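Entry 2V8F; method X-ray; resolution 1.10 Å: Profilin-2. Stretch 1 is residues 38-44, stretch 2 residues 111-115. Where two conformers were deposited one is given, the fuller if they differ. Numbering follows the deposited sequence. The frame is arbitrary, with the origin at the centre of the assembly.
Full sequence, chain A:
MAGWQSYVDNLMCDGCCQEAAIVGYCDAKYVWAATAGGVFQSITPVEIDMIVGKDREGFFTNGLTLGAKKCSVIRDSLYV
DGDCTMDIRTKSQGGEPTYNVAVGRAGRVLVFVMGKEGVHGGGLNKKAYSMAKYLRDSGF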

# COMPACT_ATOMS: atom_id res chain seq x y z
N GLY A 38 7.86 -6.66 -7.51
CA GLY A 38 8.23 -5.67 -8.49
C GLY A 38 9.70 -5.75 -8.89
O GLY A 38 10.46 -6.58 -8.35
N VAL A 39 10.05 -4.92 -9.85
CA VAL A 39 11.48 -4.85 -10.17
C VAL A 39 12.24 -4.05 -9.12
O VAL A 39 13.42 -4.32 -8.94
N PHE A 40 11.58 -3.15 -8.44
CA PHE A 40 12.29 -2.30 -7.49
C PHE A 40 12.90 -3.09 -6.33
O PHE A 40 13.95 -2.75 -5.81
N GLN A 41 12.22 -4.16 -5.95
CA GLN A 41 12.73 -4.94 -4.83
C GLN A 41 14.07 -5.56 -5.17
O GLN A 41 14.79 -5.93 -4.22
N SER A 42 14.43 -5.73 -6.44
CA SER A 42 15.72 -6.28 -6.81
C SER A 42 16.70 -5.24 -7.34
O SER A 42 17.72 -5.65 -7.91
N ILE A 43 16.48 -3.97 -7.06
CA ILE A 43 17.53 -3.00 -7.38
C ILE A 43 18.80 -3.37 -6.64
O ILE A 43 18.77 -3.77 -5.47
N THR A 44 19.95 -3.24 -7.28
CA THR A 44 21.26 -3.58 -6.76
C THR A 44 22.12 -2.37 -6.44
O THR A 44 21.89 -1.29 -7.01
N VAL A 111 13.72 7.94 -3.57
CA VAL A 111 12.34 7.58 -3.69
C VAL A 111 12.07 7.13 -5.12
O VAL A 111 12.34 7.92 -6.03
N PHE A 112 11.59 5.92 -5.33
CA PHE A 112 11.22 5.40 -6.64
C PHE A 112 9.71 5.17 -6.70
O PHE A 112 9.15 4.59 -5.78
N VAL A 113 9.12 5.59 -7.82
CA VAL A 113 7.74 5.23 -8.13
C VAL A 113 7.69 4.75 -9.57
O VAL A 113 8.34 5.30 -10.44
N MET A 114 6.85 3.77 -9.85
CA MET A 114 6.50 3.32 -11.18
C MET A 114 5.01 3.45 -11.41
O MET A 114 4.22 2.94 -10.62
N GLY A 115 4.64 4.13 -12.51
CA GLY A 115 3.19 4.22 -12.75
C GLY A 115 2.68 2.91 -13.31
O GLY A 115 3.35 2.11 -13.94

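The contact between the 38-44 segment and the strand at 111-114 is built round Phe40, which has more of its surface covered by the other stretch (90 Å²) than any other residue here, with Phe112 and Met114 as its main counterparts. Residues at least 69 positions apart in sequence meet here, and 272 Å² of surface is buried, both sides summed. Along the strand the CA-to-CB bonds of Phe112 and Met114 point toward the first stretch and that of Val113 points away, the alternation expected of an extended chain.

Phe40 lies in a short 3-10 segment and adopts the m rotamer (chi1 -70°, chi2 -20°), with its ring plane set across the strand. One face of the ring receives Phe112 CB, 3.9 Å from the ring centroid and 18° off the normal, a CH-pi contact. The edge reaches the strand backbone, with Phe40 CE2 3.6 Å from Met114 N and 3.7 Å from Val113 C, while Phe40 CZ sits 3.7 Å from Met114 CB.

Phe112 is also m (chi1 -72°, chi2 83°). Its ring turns an edge toward the face of Phe40, with centroids 5.4 Å apart and planes at 52°. Ile43, with chi1 m and chi2 t, extends its CD1 over one face of Phe112, 4.0 Å from the centroid and only 6° off the normal.

Met114 runs extended through chi1 and chi2, both t, before chi3 turns to m. This carries its terminal methyl to Val39, where Met114 CE approaches Val39 CG2 at 3.7 Å, although the CA-to-CB bond of Val39 points sideways.

No hydrogen bond crosses between the stretches; the packing is apolar and aromatic. Gln41 and Ser42 are exposed and lie out of reach, and Thr44 OG1 is engaged elsewhere in the structure as a helix N-cap.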

# COMPACT_ATOMS: atom_id res chain seq x y z
CB VAL A 39 11.81 -4.26 -11.57
CG1 VAL A 39 11.13 -5.17 -12.59
CG2 VAL A 39 11.40 -2.81 -11.67
CB PHE A 40 11.42 -1.20 -6.93
CG PHE A 40 11.02 -0.09 -7.90
CD1 PHE A 40 11.67 0.19 -9.07
CD2 PHE A 40 9.93 0.69 -7.57
CE1 PHE A 40 11.26 1.22 -9.92
CE2 PHE A 40 9.49 1.73 -8.38
CZ PHE A 40 10.17 1.97 -9.54
CB GLN A 41 11.68 -6.03 -4.58
CG GLN A 41 12.03 -6.77 -3.33
CD GLN A 41 11.16 -7.91 -2.89
OE1 GLN A 41 10.53 -8.61 -3.68
NE2 GLN A 41 11.13 -8.09 -1.57
CB SER A 42 15.57 -7.39 -7.87
OG SER A 42 15.01 -8.50 -7.21
CB ILE A 43 17.08 -1.58 -7.00
CG1 ILE A 43 16.04 -1.06 -8.01
CG2 ILE A 43 18.23 -0.57 -6.77
CD1 ILE A 43 15.25 0.15 -7.52
CB THR A 44 22.06 -4.46 -7.75
OG1 THR A 44 22.37 -3.60 -8.86
CG2 THR A 44 21.21 -5.63 -8.19
CB VAL A 111 11.44 8.77 -3.35
CG1 VAL A 111 9.97 8.39 -3.57
CG2 VAL A 111 11.74 9.26 -1.95
CB PHE A 112 11.93 4.07 -6.91
CG PHE A 112 13.39 4.09 -7.19
CD1 PHE A 112 14.33 4.13 -6.16
CD2 PHE A 112 13.85 4.07 -8.48
CE1 PHE A 112 15.67 4.13 -6.49
CE2 PHE A 112 15.18 4.06 -8.81
CZ PHE A 112 16.11 4.14 -7.77
CB VAL A 113 6.75 6.39 -7.85
CG1 VAL A 113 6.71 6.77 -6.37
CG2 VAL A 113 7.11 7.58 -8.70
CB MET A 114 6.94 1.86 -11.38
CG MET A 114 6.66 1.39 -12.80
SD MET A 114 6.98 -0.36 -13.04
CE MET A 114 8.72 -0.51 -12.69